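PDB 2VVE: spike protein P1 from Pseudoalteromonas phage pm2, which serves as the receptor-binding spike at the fivefold vertices of the virion, anchored by its N-terminal part and recognising the host with its C-terminal part. Local coordinates for residues Val23-Pro28 with Ser77-Val82; Trp81-Glu86 with Thr242-Ala247. All blocks are in the same frame, centred on the assembly; numbering follows the deposited sequence.

Contact 1. Residues Val23-Pro28 with Ser77-Val82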
ATOM      1  N   VAL A  23     -15.531  20.686  17.034  1.00 15.24           N
ATOM      2  CA  VAL A  23     -14.148  21.197  17.046  1.00 10.85           C
ATOM      3  C   VAL A  23     -13.694  21.281  18.493  1.00 15.48           C
ATOM      4  O   VAL A  23     -14.340  21.937  19.326  1.00 16.01           O
ATOM      5  CB  VAL A  23     -14.011  22.552  16.318  1.00 14.93           C
ATOM      6  CG1 VAL A  23     -12.574  23.077  16.451  1.00 15.35           C
ATOM      7  CG2 VAL A  23     -14.384  22.410  14.852  1.00 15.49           C
ATOM      8  N   ARG A  24     -12.618  20.561  18.789  1.00 12.18           N
ATOM      9  CA  ARG A  24     -12.048  20.474  20.128  1.00 13.57           C
ATOM     10  C   ARG A  24     -10.553  20.686  20.041  1.00 12.94           C
ATOM     11  O   ARG A  24      -9.946  20.541  18.988  1.00 14.48           O
ATOM     12  CB  ARG A  24     -12.333  19.099  20.752  1.00 12.67           C
ATOM     13  CG  ARG A  24     -13.811  18.855  21.032  1.00 13.89           C
ATOM     14  CD  ARG A  24     -14.047  17.552  21.735  1.00 12.13           C
ATOM     15  NE  ARG A  24     -15.483  17.258  21.852  1.00 17.53           N
ATOM     16  CZ  ARG A  24     -16.112  17.014  22.996  1.00 23.86           C
ATOM     17  NH1 ARG A  24     -15.438  17.011  24.138  1.00 18.60           N
ATOM     18  NH2 ARG A  24     -17.417  16.752  22.995  1.00 24.80           N
ATOM     19  N   GLU A  25      -9.953  21.029  21.166  1.00 14.72           N
ATOM     20  CA  GLU A  25      -8.518  21.215  21.206  1.00 13.24           C
ATOM     21  C   GLU A  25      -7.797  19.861  21.192  1.00 14.78           C
ATOM     22  O   GLU A  25      -8.157  18.955  21.946  1.00 16.96           O
ATOM     23  CB  GLU A  25      -8.155  21.996  22.461  1.00 18.14           C
ATOM     24  CG  GLU A  25      -6.758  22.523  22.448  1.00 21.03           C
ATOM     25  CD  GLU A  25      -6.489  23.417  23.624  1.00 21.09           C
ATOM     26  OE1 GLU A  25      -6.455  22.895  24.754  1.00 26.58           O
ATOM     27  OE2 GLU A  25      -6.289  24.631  23.406  1.00 24.29           O
ATOM     28  N   LEU A  26      -6.803  19.724  20.316  1.00 12.68           N
ATOM     29  CA  LEU A  26      -5.972  18.527  20.273  1.00 11.04           C
ATOM     30  C   LEU A  26      -4.789  18.699  21.223  1.00 15.23           C
ATOM     31  O   LEU A  26      -4.465  17.796  21.994  1.00 15.96           O
ATOM     32  CB  LEU A  26      -5.466  18.264  18.853  1.00 10.12           C
ATOM     33  CG  LEU A  26      -4.636  16.995  18.685  1.00 12.00           C
ATOM     34  CD1 LEU A  26      -5.541  15.771  18.724  1.00 14.03           C
ATOM     35  CD2 LEU A  26      -3.838  17.072  17.399  1.00 18.93           C
ATOM     36  N   LEU A  27      -4.145  19.858  21.144  1.00 16.20           N
ATOM     37  CA  LEU A  27      -3.050  20.229  22.046  1.00 13.16           C
ATOM     38  C   LEU A  27      -3.255  21.634  22.591  1.00 13.52           C
ATOM     39  O   LEU A  27      -3.668  22.535  21.842  1.00 16.09           O
ATOM     40  CB  LEU A  27      -1.717  20.204  21.300  1.00 11.01           C
ATOM     41  CG  LEU A  27      -1.348  18.893  20.610  1.00 14.61           C
ATOM     42  CD1 LEU A  27      -0.257  19.156  19.582  1.00 19.97           C
ATOM     43  CD2 LEU A  27      -0.949  17.830  21.633  1.00 22.04           C
ATOM     44  N   PRO A  28      -2.932  21.846  23.884  1.00 16.24           N
ATOM     45  CA  PRO A  28      -3.065  23.169  24.474  1.00 15.56           C
ATOM     46  C   PRO A  28      -1.817  24.019  24.182  1.00 16.97           C
ATOM     47  O   PRO A  28      -0.785  23.478  23.767  1.00 16.15           O
ATOM     48  CB  PRO A  28      -3.185  22.863  25.973  1.00 15.48           C
ATOM     49  CG  PRO A  28      -2.334  21.631  26.164  1.00 16.74           C
ATOM     50  CD  PRO A  28      -2.406  20.858  24.851  1.00 15.47           C
ATOM     51  N   SER A  77      -1.859  26.436  20.683  1.00 12.61           N
ATOM     52  CA  SER A  77      -3.074  25.626  20.637  1.00 17.19           C
ATOM     53  C   SER A  77      -3.236  25.029  19.240  1.00 15.76           C
ATOM     54  O   SER A  77      -2.883  25.668  18.238  1.00 17.93           O
ATOM     55  CB  SER A  77      -4.299  26.502  20.968  1.00 14.01           C
ATOM     56  OG  SER A  77      -5.494  25.748  20.872  1.00 39.78           O
ATOM     57  N   VAL A  78      -3.753  23.804  19.180  1.00 13.08           N
ATOM     58  CA  VAL A  78      -4.049  23.139  17.914  1.00 10.83           C
ATOM     59  C   VAL A  78      -5.414  22.466  18.082  1.00 12.98           C
ATOM     60  O   VAL A  78      -5.647  21.773  19.073  1.00 11.13           O
ATOM     61  CB  VAL A  78      -2.976  22.092  17.537  1.00 10.36           C
ATOM     62  CG1 VAL A  78      -3.331  21.404  16.195  1.00 16.22           C
ATOM     63  CG2 VAL A  78      -1.584  22.749  17.415  1.00 11.90           C
ATOM     64  N   ASN A  79      -6.303  22.698  17.124  1.00 11.82           N
ATOM     65  CA  ASN A  79      -7.668  22.126  17.146  1.00  9.02           C
ATOM     66  C   ASN A  79      -7.856  20.974  16.181  1.00 14.38           C
ATOM     67  O   ASN A  79      -7.192  20.916  15.147  1.00 12.33           O
ATOM     68  CB  ASN A  79      -8.674  23.223  16.800  1.00 10.81           C
ATOM     69  CG  ASN A  79      -8.793  24.265  17.897  1.00 22.26           C
ATOM     70  OD1 ASN A  79      -8.846  23.927  19.073  1.00 19.19           O
ATOM     71  ND2 ASN A  79      -8.829  25.541  17.514  1.00 27.44           N
ATOM     72  N   TYR A  80      -8.788  20.072  16.506  1.00  9.45           N
ATOM     73  CA  TYR A  80      -9.139  18.986  15.607  1.00  7.56           C
ATOM     74  C   TYR A  80     -10.658  18.925  15.388  1.00  7.40           C
ATOM     75  O   TYR A  80     -11.432  19.467  16.183  1.00 10.73           O
ATOM     76  CB  TYR A  80      -8.615  17.623  16.111  1.00 11.41           C
ATOM     77  CG  TYR A  80      -9.398  17.052  17.286  1.00 12.27           C
ATOM     78  CD1 TYR A  80      -9.002  17.309  18.594  1.00 11.16           C
ATOM     79  CD2 TYR A  80     -10.525  16.260  17.079  1.00  9.68           C
ATOM     80  CE1 TYR A  80      -9.723  16.789  19.691  1.00 11.10           C
ATOM     81  CE2 TYR A  80     -11.269  15.739  18.174  1.00 16.44           C
ATOM     82  CZ  TYR A  80     -10.850  16.018  19.469  1.00  9.92           C
ATOM     83  OH  TYR A  80     -11.545  15.532  20.558  1.00 12.58           O
ATOM     84  N   TRP A  81     -11.053  18.264  14.299  1.00  9.53           N
ATOM     85  CA  TRP A  81     -12.433  17.825  14.083  1.00 11.21           C
ATOM     86  C   TRP A  81     -12.418  16.450  13.412  1.00 10.39           C
ATOM     87  O   TRP A  81     -11.634  16.222  12.476  1.00 12.20           O
ATOM     88  CB  TRP A  81     -13.178  18.827  13.194  1.00 11.36           C
ATOM     89  CG  TRP A  81     -14.634  18.480  12.969  1.00 16.22           C
ATOM     90  CD1 TRP A  81     -15.699  18.957  13.666  1.00 13.39           C
ATOM     91  CD2 TRP A  81     -15.171  17.587  11.976  1.00 15.55           C
ATOM     92  NE1 TRP A  81     -16.879  18.419  13.179  1.00 12.88           N
ATOM     93  CE2 TRP A  81     -16.578  17.572  12.142  1.00 15.44           C
ATOM     94  CE3 TRP A  81     -14.602  16.795  10.968  1.00 16.85           C
ATOM     95  CZ2 TRP A  81     -17.421  16.808  11.332  1.00 15.00           C
ATOM     96  CZ3 TRP A  81     -15.448  16.026  10.168  1.00 17.93           C
ATOM     97  CH2 TRP A  81     -16.842  16.042  10.356  1.00 21.61           C
ATOM     98  N   VAL A  82     -13.271  15.542  13.887  1.00 10.44           N
ATOM     99  CA  VAL A  82     -13.428  14.224  13.250  1.00 12.18           C
ATOM    100  C   VAL A  82     -14.885  13.892  12.948  1.00  9.18           C
ATOM    101  O   VAL A  82     -15.177  13.116  12.045  1.00 13.57           O
ATOM    102  CB  VAL A  82     -12.803  13.057  14.083  1.00 11.71           C
ATOM    103  CG1 VAL A  82     -11.284  13.199  14.162  1.00 12.10           C
ATOM    104  CG2 VAL A  82     -13.435  12.958  15.482  1.00 13.77           C
TER

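Contact 2. Residues Trp81-Glu86 with Thr242-Ala247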
ATOM      1  N   TRP A  81     -11.053  18.264  14.299  1.00  9.53           N
ATOM      2  CA  TRP A  81     -12.433  17.825  14.083  1.00 11.21           C
ATOM      3  C   TRP A  81     -12.418  16.450  13.412  1.00 10.39           C
ATOM      4  O   TRP A  81     -11.634  16.222  12.476  1.00 12.20           O
ATOM      5  CB  TRP A  81     -13.178  18.827  13.194  1.00 11.36           C
ATOM      6  CG  TRP A  81     -14.634  18.480  12.969  1.00 16.22           C
ATOM      7  CD1 TRP A  81     -15.699  18.957  13.666  1.00 13.39           C
ATOM      8  CD2 TRP A  81     -15.171  17.587  11.976  1.00 15.55           C
ATOM      9  NE1 TRP A  81     -16.879  18.419  13.179  1.00 12.88           N
ATOM     10  CE2 TRP A  81     -16.578  17.572  12.142  1.00 15.44           C
ATOM     11  CE3 TRP A  81     -14.602  16.795  10.968  1.00 16.85           C
ATOM     12  CZ2 TRP A  81     -17.421  16.808  11.332  1.00 15.00           C
ATOM     13  CZ3 TRP A  81     -15.448  16.026  10.168  1.00 17.93           C
ATOM     14  CH2 TRP A  81     -16.842  16.042  10.356  1.00 21.61           C
ATOM     15  N   VAL A  82     -13.271  15.542  13.887  1.00 10.44           N
ATOM     16  CA  VAL A  82     -13.428  14.224  13.250  1.00 12.18           C
ATOM     17  C   VAL A  82     -14.885  13.892  12.948  1.00  9.18           C
ATOM     18  O   VAL A  82     -15.177  13.116  12.045  1.00 13.57           O
ATOM     19  CB  VAL A  82     -12.803  13.057  14.083  1.00 11.71           C
ATOM     20  CG1 VAL A  82     -11.284  13.199  14.162  1.00 12.10           C
ATOM     21  CG2 VAL A  82     -13.435  12.958  15.482  1.00 13.77           C
ATOM     22  N   SER A  83     -15.798  14.480  13.717  1.00 11.88           N
ATOM     23  CA  SER A  83     -17.196  14.050  13.674  1.00 18.47           C
ATOM     24  C   SER A  83     -18.111  15.011  14.425  1.00 13.12           C
ATOM     25  O   SER A  83     -17.685  15.645  15.382  1.00 14.56           O
ATOM     26  CB  SER A  83     -17.322  12.644  14.278  1.00 15.71           C
ATOM     27  OG  SER A  83     -18.675  12.262  14.360  1.00 15.87           O
ATOM     28  N   ASP A  84     -19.364  15.105  13.980  1.00 12.01           N
ATOM     29  CA  ASP A  84     -20.408  15.821  14.731  1.00 14.55           C
ATOM     30  C   ASP A  84     -21.375  14.895  15.472  1.00 17.37           C
ATOM     31  O   ASP A  84     -22.380  15.354  16.009  1.00 18.90           O
ATOM     32  CB  ASP A  84     -21.189  16.768  13.820  1.00 17.93           C
ATOM     33  CG  ASP A  84     -20.374  17.962  13.384  1.00 33.70           C
ATOM     34  OD1 ASP A  84     -19.625  18.542  14.213  1.00 22.39           O
ATOM     35  OD2 ASP A  84     -20.495  18.326  12.200  1.00 32.86           O
ATOM     36  N   GLU A  85     -21.057  13.604  15.511  1.00 15.09           N
ATOM     37  CA  GLU A  85     -21.885  12.603  16.206  1.00 16.66           C
ATOM     38  C   GLU A  85     -21.639  12.656  17.711  1.00 16.36           C
ATOM     39  O   GLU A  85     -20.530  12.360  18.164  1.00 14.38           O
ATOM     40  CB  GLU A  85     -21.556  11.195  15.690  1.00 21.13           C
ATOM     41  CG  GLU A  85     -22.160  10.860  14.330  1.00 30.43           C
ATOM     42  CD  GLU A  85     -23.678  10.713  14.389  1.00 54.30           C
ATOM     43  OE1 GLU A  85     -24.174   9.780  15.065  1.00 47.26           O
ATOM     44  OE2 GLU A  85     -24.374  11.534  13.756  1.00 47.16           O
ATOM     45  N   GLU A  86     -22.670  13.015  18.480  1.00 18.18           N
ATOM     46  CA  GLU A  86     -22.542  13.157  19.933  1.00 23.79           C
ATOM     47  C   GLU A  86     -22.378  11.806  20.624  1.00 28.54           C
ATOM     48  O   GLU A  86     -21.581  11.662  21.548  1.00 23.52           O
ATOM     49  CB  GLU A  86     -23.742  13.906  20.519  1.00 21.71           C
ATOM     50  CG  GLU A  86     -23.733  15.398  20.192  1.00 23.97           C
ATOM     51  CD  GLU A  86     -24.904  16.143  20.815  1.00 44.44           C
ATOM     52  OE1 GLU A  86     -25.201  15.904  22.008  1.00 52.70           O
ATOM     53  OE2 GLU A  86     -25.522  16.968  20.109  1.00 62.33           O
ATOM     54  N   THR A 242     -18.500   6.459  22.735  1.00 18.79           N
ATOM     55  CA  THR A 242     -18.851   7.662  21.992  1.00 16.53           C
ATOM     56  C   THR A 242     -17.599   8.322  21.412  1.00 21.52           C
ATOM     57  O   THR A 242     -17.697   9.075  20.457  1.00 23.53           O
ATOM     58  CB  THR A 242     -19.655   8.670  22.826  1.00 16.11           C
ATOM     59  OG1 THR A 242     -18.868   9.140  23.932  1.00 19.52           O
ATOM     60  CG2 THR A 242     -20.926   8.016  23.359  1.00 19.52           C
ATOM     61  N   VAL A 243     -16.445   8.039  22.014  1.00 22.22           N
ATOM     62  CA  VAL A 243     -15.138   8.440  21.482  1.00 26.22           C
ATOM     63  C   VAL A 243     -15.000   7.850  20.068  1.00 24.15           C
ATOM     64  O   VAL A 243     -15.370   6.699  19.829  1.00 22.96           O
ATOM     65  CB  VAL A 243     -13.988   7.981  22.443  1.00 21.89           C
ATOM     66  CG1 VAL A 243     -13.909   6.456  22.550  1.00 23.08           C
ATOM     67  CG2 VAL A 243     -12.641   8.548  22.035  1.00 25.92           C
ATOM     68  N   LYS A 244     -14.519   8.657  19.131  1.00 22.26           N
ATOM     69  CA  LYS A 244     -14.425   8.258  17.720  1.00 17.31           C
ATOM     70  C   LYS A 244     -13.156   7.438  17.458  1.00 14.68           C
ATOM     71  O   LYS A 244     -12.997   6.798  16.414  1.00 16.55           O
ATOM     72  CB  LYS A 244     -14.483   9.489  16.811  1.00 19.64           C
ATOM     73  CG  LYS A 244     -15.601  10.499  17.138  1.00 26.33           C
ATOM     74  CD  LYS A 244     -16.992   9.870  17.126  1.00 32.34           C
ATOM     75  CE  LYS A 244     -17.990  10.740  17.877  1.00 27.28           C
ATOM     76  NZ  LYS A 244     -19.228   9.968  18.195  1.00 32.49           N
ATOM     77  N   GLY A 245     -12.257   7.473  18.428  1.00 20.28           N
ATOM     78  CA  GLY A 245     -11.012   6.747  18.347  1.00 20.06           C
ATOM     79  C   GLY A 245     -10.034   7.435  19.252  1.00 16.03           C
ATOM     80  O   GLY A 245     -10.325   8.510  19.805  1.00 18.34           O
ATOM     81  N   TYR A 246      -8.874   6.819  19.413  1.00 12.32           N
ATOM     82  CA  TYR A 246      -7.826   7.404  20.223  1.00 12.07           C
ATOM     83  C   TYR A 246      -6.652   7.761  19.328  1.00 16.69           C
ATOM     84  O   TYR A 246      -6.110   6.895  18.636  1.00 15.02           O
ATOM     85  CB  TYR A 246      -7.417   6.447  21.348  1.00 17.30           C
ATOM     86  CG  TYR A 246      -8.550   6.179  22.315  1.00 20.46           C
ATOM     87  CD1 TYR A 246      -9.510   5.206  22.040  1.00 18.44           C
ATOM     88  CD2 TYR A 246      -8.686   6.927  23.478  1.00 19.30           C
ATOM     89  CE1 TYR A 246     -10.578   4.971  22.913  1.00 21.64           C
ATOM     90  CE2 TYR A 246      -9.747   6.690  24.367  1.00 23.95           C
ATOM     91  CZ  TYR A 246     -10.678   5.719  24.080  1.00 32.07           C
ATOM     92  OH  TYR A 246     -11.719   5.503  24.955  1.00 32.08           O
ATOM     93  N   ALA A 247      -6.292   9.041  19.334  1.00 11.05           N
ATOM     94  CA  ALA A 247      -5.111   9.527  18.618  1.00 11.20           C
ATOM     95  C   ALA A 247      -3.869   9.182  19.418  1.00 14.62           C
ATOM     96  O   ALA A 247      -3.844   9.345  20.634  1.00 12.70           O
ATOM     97  CB  ALA A 247      -5.201  11.034  18.399  1.00 14.16           C
TER

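Contact 1. Residues Val23-Pro28 with Ser77-Val82
R24 and Y80 face each other as an antiparallel hydrogen-bonded pair, and their backbones exchange two bonds: R24 N donates to Y80 O (3.1 Å), and Y80 N returns to R24 O at 2.8 Å, almost straight at 170°. Beyond E25, which still pairs with N79, the regular pairing gives way to a classic beta bulge at L26 and L27. L26 N and L27 N both point at V78 O, the first at 2.7 Å, while V78 N closes the far side of the bulge onto L27 O. The extra residue coincides with the corner the chain turns at L26.

Among the side chains, one polar link crosses: S77 OG donates to the anti side of E25 OE2 (2.9 Å). E25 CG stands anti to the backbone N (chi1 -166°) and passes V78 O, the chain running on extended beyond it.

Apolar packing centres on the Y80 ring. Its CG sits between backbone N and carbonyl carbon (chi1 75°), and the side chain lies beside that of R24, both pointing the same way, with R24 CB 3.6 Å from Y80 CE1 and R24 CD near the hydroxyl. L26 CB meets the ring edge at CD1 (3.7 Å), its side chain crossing that of Y80 at about a right angle. At the V23-W81 end of the pairing, V23 CG2 touches W81 CD1.

The polar ends of R24 and Y80 are engaged by D21 and by R20 N, respectively. In this four-stranded antiparallel jelly-roll sheet, the chemistry implies an edge strand, 24-27, fixed to its inner neighbour 78-81 mainly by backbone bonds, with V78 O taking two donors and absorbing the bulge without losing the pairing beyond it.

Contact 2. Residues Trp81-Glu86 with Thr242-Ala247
K244 reaches across to the loop 81-86 and makes most of this small contact with one side chain. The lysine is bent early, at chi2 (-57°), and then runs nearly extended to its ammonium group. Its near half is apolar: CG rests 3.7 Å from V82 CG2, the branch lying between backbone N and carbonyl carbon of V82, and the two side chains cross obliquely. Farther along, K244 CD passes S83 CB and OG at about 4.0 Å each.

The tip is polar. K244 NZ donates to E85 O at 2.7 Å, approaching from above the carbonyl plane, and also to T242 O of its own segment (2.9 Å), this time in the carbonyl plane. Two main-chain oxygens, one from each segment, therefore share the ammonium group. The carboxylate of E85 does not: its chain bends at chi2 (-69°), and OE1 remains 5.9 Å from K244 NZ, so any attraction between these opposite charges is probably secondary.

The loop that receives the lysine is shaped by its own side chains. S83 OG, anti to the backbone N, accepts from E85 N in an ST turn, while W81 NE1 donates to D84 OD1 (2.9 Å) close to the indole plane, and S83 N lies over the centre of one face of the W81 ring.

Around the contact, W81 also meets W45 edge-to-face, and K244 and G245 make backbone bonds to L19 at the end of strand 11-19. The lysine thus spans from the short link between helix 239-242 and strand 245-253 to the loop joining strands 78-81 and 88-91.

In the fold
Contacts 1 and 2 lie with their centres about 12 Å apart and share W81 and V82, the second beginning along the chain where the first ends. Contact 1 pairs strand 24-27, outermost in its four-stranded sheet within the chain, with strand 78-81. Contact 2 follows the exit from strand 78-81 into the loop before strand 88-91 and meets the chain again at 242-247, as it returns into strand 245-253 of another four-stranded sheet. Contact 1 lies wholly within the second jelly-roll domain, whereas contact 2 brings the return chain back to it. Contact 2 ties together the outgoing and returning chain between this domain and the part built from strands 88-91 to 229-236, where the calcium ion sits.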